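PDB 5TXE: AtxE2 from Asticcacaulis excentricus, which hydrolyses the isopeptide bond of the threaded lasso peptides astexin-2 and astexin-3, turning them into linear peptides. Local coordinates for residues Ala54-Arg68 with Leu350-Ala364. The protein carries 1 engineered substitution. Numbering follows the deposited sequence.
Sequences ASETTPLLSLSPDGR and LLQGCERQAKRLICA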
loop_
_atom_site.group_PDB
_atom_site.type_symbol
_atom_site.label_atom_id
_atom_site.label_comp_id
_atom_site.label_asym_id
_atom_site.label_seq_id
_atom_site.Cartn_x
_atom_site.Cartn_y
_atom_site.Cartn_z
ATOM N N ALA A 54 4.374 -2.948 0.266
ATOM C CA ALA A 54 5.076 -3.940 -0.502
ATOM C C ALA A 54 4.771 -5.319 0.020
ATOM O O ALA A 54 4.585 -5.504 1.204
ATOM C CB ALA A 54 6.554 -3.705 -0.387
ATOM N N SER A 55 4.754 -6.288 -0.877
ATOM C CA SER A 55 4.527 -7.660 -0.460
ATOM C C SER A 55 5.523 -8.602 -1.157
ATOM O O SER A 55 6.543 -8.172 -1.749
ATOM C CB SER A 55 3.067 -8.037 -0.762
ATOM O OG SER A 55 2.877 -8.077 -2.169
ATOM N N GLU A 56 5.220 -9.894 -1.136
ATOM C CA GLU A 56 6.164 -10.912 -1.632
ATOM C C GLU A 56 6.667 -10.740 -3.025
ATOM O O GLU A 56 7.819 -11.008 -3.279
ATOM C CB GLU A 56 5.562 -12.328 -1.535
ATOM C CG GLU A 56 5.439 -12.873 -0.135
ATOM C CD GLU A 56 4.076 -12.589 0.454
ATOM O OE1 GLU A 56 3.515 -11.476 0.218
ATOM O OE2 GLU A 56 3.548 -13.494 1.137
ATOM N N THR A 57 5.822 -10.289 -3.925
ATOM C CA THR A 57 6.199 -10.144 -5.318
ATOM C C THR A 57 6.552 -8.729 -5.725
ATOM O O THR A 57 6.672 -8.427 -6.909
ATOM C CB THR A 57 5.052 -10.630 -6.247
ATOM O OG1 THR A 57 3.924 -9.812 -6.040
ATOM C CG2 THR A 57 4.602 -12.035 -5.879
ATOM N N THR A 58 6.695 -7.827 -4.770
ATOM C CA THR A 58 7.056 -6.449 -5.128
ATOM C C THR A 58 8.476 -6.453 -5.662
ATOM O O THR A 58 9.417 -6.817 -4.928
ATOM C CB THR A 58 6.969 -5.528 -3.898
ATOM O OG1 THR A 58 5.609 -5.443 -3.438
ATOM C CG2 THR A 58 7.493 -4.137 -4.267
ATOM N N PRO A 59 8.678 -6.027 -6.907
ATOM C CA PRO A 59 10.028 -6.204 -7.508
ATOM C C PRO A 59 11.053 -5.124 -7.139
ATOM O O PRO A 59 11.592 -4.440 -8.015
ATOM C CB PRO A 59 9.735 -6.149 -8.996
ATOM C CG PRO A 59 8.541 -5.208 -9.098
ATOM C CD PRO A 59 7.720 -5.437 -7.857
ATOM N N LEU A 60 11.324 -4.987 -5.860
ATOM C CA LEU A 60 12.033 -3.809 -5.342
ATOM C C LEU A 60 13.566 -3.925 -5.337
ATOM O O LEU A 60 14.269 -2.966 -4.939
ATOM C CB LEU A 60 11.510 -3.414 -3.939
ATOM C CG LEU A 60 11.294 -4.488 -2.910
ATOM C CD1 LEU A 60 12.630 -5.133 -2.582
ATOM C CD2 LEU A 60 10.673 -3.915 -1.633
ATOM N N LEU A 61 14.072 -5.091 -5.731
ATOM C CA LEU A 61 15.510 -5.292 -5.827
ATOM C C LEU A 61 15.833 -6.176 -6.996
ATOM O O LEU A 61 14.942 -6.890 -7.489
ATOM C CB LEU A 61 16.055 -5.860 -4.539
ATOM C CG LEU A 61 15.589 -7.245 -4.120
ATOM C CD1 LEU A 61 16.397 -8.343 -4.797
ATOM C CD2 LEU A 61 15.742 -7.374 -2.628
ATOM N N SER A 62 17.083 -6.097 -7.461
ATOM C CA SER A 62 17.533 -6.924 -8.518
ATOM C C SER A 62 18.942 -7.417 -8.275
ATOM O O SER A 62 19.832 -6.638 -7.955
ATOM C CB SER A 62 17.526 -6.071 -9.744
ATOM O OG SER A 62 17.867 -6.821 -10.897
ATOM N N LEU A 63 19.163 -8.712 -8.404
ATOM C CA LEU A 63 20.525 -9.286 -8.241
ATOM C C LEU A 63 21.270 -9.212 -9.529
ATOM O O LEU A 63 20.697 -9.400 -10.603
ATOM C CB LEU A 63 20.482 -10.737 -7.858
ATOM C CG LEU A 63 19.890 -10.971 -6.489
ATOM C CD1 LEU A 63 19.811 -12.465 -6.218
ATOM C CD2 LEU A 63 20.737 -10.327 -5.422
ATOM N N SER A 64 22.559 -8.945 -9.433
ATOM C CA SER A 64 23.400 -9.007 -10.630
ATOM C C SER A 64 23.360 -10.440 -11.263
ATOM O O SER A 64 23.060 -11.416 -10.559
ATOM C CB SER A 64 24.832 -8.601 -10.271
ATOM O OG SER A 64 25.434 -9.506 -9.359
ATOM N N PRO A 65 23.625 -10.559 -12.563
ATOM C CA PRO A 65 23.752 -11.865 -13.246
ATOM C C PRO A 65 24.607 -12.884 -12.506
ATOM O O PRO A 65 24.138 -13.983 -12.306
ATOM C CB PRO A 65 24.359 -11.495 -14.589
ATOM C CG PRO A 65 23.712 -10.159 -14.815
ATOM C CD PRO A 65 23.943 -9.479 -13.501
ATOM N N ASP A 66 25.758 -12.501 -11.967
ATOM C CA ASP A 66 26.569 -13.462 -11.187
ATOM C C ASP A 66 26.118 -13.610 -9.744
ATOM O O ASP A 66 26.740 -14.348 -8.963
ATOM C CB ASP A 66 28.073 -13.112 -11.232
ATOM C CG ASP A 66 28.433 -11.795 -10.495
ATOM O OD1 ASP A 66 27.557 -11.150 -9.866
ATOM O OD2 ASP A 66 29.624 -11.406 -10.566
ATOM N N GLY A 67 25.079 -12.885 -9.342
ATOM C CA GLY A 67 24.584 -12.986 -7.952
ATOM C C GLY A 67 25.362 -12.275 -6.856
ATOM O O GLY A 67 24.991 -12.347 -5.686
ATOM N N ARG A 68 26.448 -11.602 -7.201
ATOM C CA ARG A 68 27.314 -11.033 -6.167
ATOM C C ARG A 68 26.905 -9.648 -5.675
ATOM O O ARG A 68 27.399 -9.208 -4.655
ATOM C CB ARG A 68 28.785 -11.070 -6.626
ATOM C CG ARG A 68 29.359 -12.518 -6.543
ATOM C CD ARG A 68 30.851 -12.735 -6.877
ATOM N NE ARG A 68 31.238 -11.799 -7.936
ATOM C CZ ARG A 68 32.231 -10.913 -7.861
ATOM N NH1 ARG A 68 33.027 -10.861 -6.793
ATOM N NH2 ARG A 68 32.442 -10.082 -8.876
ATOM N N LEU A 350 7.304 -9.361 7.100
ATOM C CA LEU A 350 7.169 -9.573 5.697
ATOM C C LEU A 350 8.536 -9.777 5.092
ATOM O O LEU A 350 9.509 -9.176 5.538
ATOM C CB LEU A 350 6.536 -8.335 5.039
ATOM C CG LEU A 350 5.155 -7.914 5.516
ATOM C CD1 LEU A 350 4.762 -6.471 5.145
ATOM C CD2 LEU A 350 4.171 -8.903 4.930
ATOM N N LEU A 351 8.580 -10.606 4.059
ATOM C CA LEU A 351 9.732 -10.705 3.174
ATOM C C LEU A 351 9.256 -10.327 1.808
ATOM O O LEU A 351 8.304 -10.902 1.311
ATOM C CB LEU A 351 10.268 -12.119 3.097
ATOM C CG LEU A 351 10.837 -12.716 4.345
ATOM C CD1 LEU A 351 11.217 -14.159 4.021
ATOM C CD2 LEU A 351 12.048 -11.952 4.817
ATOM N N GLN A 352 9.936 -9.373 1.188
ATOM C CA GLN A 352 9.456 -8.760 -0.019
ATOM C C GLN A 352 10.523 -8.806 -1.098
ATOM O O GLN A 352 11.701 -8.550 -0.834
ATOM C CB GLN A 352 9.129 -7.296 0.313
ATOM C CG GLN A 352 8.043 -7.150 1.363
ATOM C CD GLN A 352 8.244 -5.940 2.256
ATOM O OE1 GLN A 352 9.368 -5.568 2.588
ATOM N NE2 GLN A 352 7.156 -5.371 2.716
ATOM N N GLY A 353 10.117 -9.079 -2.320
ATOM C CA GLY A 353 11.020 -8.949 -3.462
ATOM C C GLY A 353 12.168 -9.943 -3.546
ATOM O O GLY A 353 13.134 -9.735 -4.312
ATOM N N CYS A 354 12.076 -10.999 -2.753
ATOM C CA CYS A 354 13.169 -11.941 -2.598
ATOM C C CYS A 354 13.627 -12.523 -3.932
ATOM O O CYS A 354 12.819 -12.868 -4.791
ATOM C CB CYS A 354 12.748 -13.101 -1.727
ATOM S SG CYS A 354 12.274 -12.778 -0.002
ATOM N N GLU A 355 14.928 -12.646 -4.082
ATOM C CA GLU A 355 15.547 -13.317 -5.226
ATOM C C GLU A 355 16.682 -14.246 -4.740
ATOM O O GLU A 355 17.355 -13.974 -3.693
ATOM C CB GLU A 355 16.114 -12.295 -6.200
ATOM C CG GLU A 355 15.034 -11.523 -6.973
ATOM C CD GLU A 355 15.613 -10.697 -8.133
ATOM O OE1 GLU A 355 16.855 -10.578 -8.259
ATOM O OE2 GLU A 355 14.828 -10.133 -8.918
ATOM N N ARG A 356 16.891 -15.359 -5.462
ATOM C CA ARG A 356 17.850 -16.387 -4.982
ATOM C C ARG A 356 19.213 -16.250 -5.619
ATOM O O ARG A 356 19.323 -16.026 -6.813
ATOM C CB ARG A 356 17.289 -17.775 -5.252
ATOM C CG ARG A 356 18.080 -18.942 -4.654
ATOM C CD ARG A 356 17.410 -20.295 -4.915
ATOM N NE ARG A 356 17.290 -20.584 -6.336
ATOM C CZ ARG A 356 18.307 -20.955 -7.104
ATOM N NH1 ARG A 356 19.522 -21.202 -6.586
ATOM N NH2 ARG A 356 18.098 -21.134 -8.385
ATOM N N GLN A 357 20.236 -16.345 -4.784
ATOM C CA GLN A 357 21.627 -16.568 -5.206
ATOM C C GLN A 357 22.129 -17.855 -4.512
ATOM O O GLN A 357 22.373 -17.862 -3.289
ATOM C CB GLN A 357 22.544 -15.411 -4.756
ATOM C CG GLN A 357 24.057 -15.701 -4.869
ATOM C CD GLN A 357 24.833 -15.257 -3.639
ATOM O OE1 GLN A 357 24.581 -15.733 -2.527
ATOM N NE2 GLN A 357 25.787 -14.355 -3.822
ATOM N N ALA A 358 22.364 -18.886 -5.316
ATOM C CA ALA A 358 22.774 -20.198 -4.830
ATOM C C ALA A 358 21.870 -20.673 -3.690
ATOM O O ALA A 358 20.678 -20.884 -3.923
ATOM C CB ALA A 358 24.239 -20.174 -4.409
ATOM N N LYS A 359 22.406 -20.762 -2.465
ATOM C CA LYS A 359 21.649 -21.193 -1.298
ATOM C C LYS A 359 21.312 -20.066 -0.286
ATOM O O LYS A 359 21.047 -20.300 0.913
ATOM C CB LYS A 359 22.379 -22.361 -0.655
ATOM C CG LYS A 359 21.991 -23.653 -1.342
ATOM C CD LYS A 359 22.788 -24.813 -0.806
ATOM C CE LYS A 359 22.683 -25.950 -1.810
ATOM N NZ LYS A 359 23.578 -27.079 -1.474
ATOM N N ARG A 360 21.280 -18.836 -0.800
ATOM C CA ARG A 360 20.664 -17.728 -0.066
ATOM C C ARG A 360 19.527 -17.055 -0.854
ATOM O O ARG A 360 19.484 -17.018 -2.084
ATOM C CB ARG A 360 21.691 -16.722 0.495
ATOM C CG ARG A 360 23.036 -16.717 -0.185
ATOM C CD ARG A 360 24.179 -16.710 0.823
ATOM N NE ARG A 360 24.431 -15.394 1.419
ATOM C CZ ARG A 360 24.938 -14.347 0.760
ATOM N NH1 ARG A 360 25.241 -14.399 -0.540
ATOM N NH2 ARG A 360 25.130 -13.216 1.422
ATOM N N LEU A 361 18.592 -16.538 -0.083
ATOM C CA LEU A 361 17.590 -15.635 -0.557
ATOM C C LEU A 361 18.051 -14.237 -0.111
ATOM O O LEU A 361 18.450 -14.048 1.029
ATOM C CB LEU A 361 16.274 -16.010 0.120
ATOM C CG LEU A 361 15.009 -15.991 -0.691
ATOM C CD1 LEU A 361 15.194 -16.625 -2.066
ATOM C CD2 LEU A 361 13.927 -16.712 0.083
ATOM N N ILE A 362 18.022 -13.287 -1.022
ATOM C CA ILE A 362 18.172 -11.889 -0.658
ATOM C C ILE A 362 16.815 -11.218 -0.731
ATOM O O ILE A 362 16.187 -11.218 -1.798
ATOM C CB ILE A 362 19.139 -11.196 -1.606
ATOM C CG1 ILE A 362 20.538 -11.760 -1.317
ATOM C CG2 ILE A 362 19.276 -9.722 -1.279
ATOM C CD1 ILE A 362 20.977 -12.937 -2.105
ATOM N N CYS A 363 16.405 -10.631 0.373
ATOM C CA CYS A 363 15.049 -10.083 0.545
ATOM C C CYS A 363 15.022 -8.671 1.137
ATOM O O CYS A 363 15.907 -8.295 1.909
ATOM C CB CYS A 363 14.280 -10.949 1.542
ATOM S SG CYS A 363 14.161 -12.673 1.072
ATOM N N ALA A 364 13.966 -7.914 0.852
ATOM C CA ALA A 364 13.621 -6.843 1.766
ATOM C C ALA A 364 12.825 -7.462 2.892
ATOM O O ALA A 364 12.126 -8.434 2.684
ATOM C CB ALA A 364 12.794 -5.769 1.061
HETATM O O HOH W 1 9.693 -12.322 -1.612
HETATM O O HOH W 2 9.806 -12.246 -5.405
HETATM O O HOH W 3 12.712 -8.006 -6.153
HETATM O O HOH W 4 17.833 -10.379 -10.648
#
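Strands 61-63 and 354-357 run nearly parallel (11°) with axes 7.5 Å apart, too far for direct backbone pairing, and meet mainly through Leu61, Leu63 and Glu355. Near the corner at Gly353 the chains close in, and Gly353 N donates to Glu56 O at 3.1 Å; a beta carbon on Gly353 would collide with Thr58 O. The Gln352 chain bends at chi2 (146°), which brings its amide against Ala54. Its NE2 reaches Ala54 O at 3.0 Å from above the carbonyl plane, 64° out of it, and also donates to Glu366. Without the amide, as with an alanine here, Ala54 O and Glu366 would probably both lose this donor. Glu355 extends beyond CG, passing Leu63 in the opposite direction; its OE1 accepts from Leu63 N at 3.0 Å on the syn side and from a water. Leu63 CD1 sits 3.7 Å from Glu355 CB, and Leu60 CD1 meets Ala364 CB, also at 3.7 Å. Another water donates to both Leu61 O and Gly353 O. At the far end Gln357 NE2 bonds weakly to Gly67 O. Consistent with ring closure in a prolyl oligopeptidase propeller, a few directional bonds and water bridges over leucine contacts join the two sheets, not strand pairing.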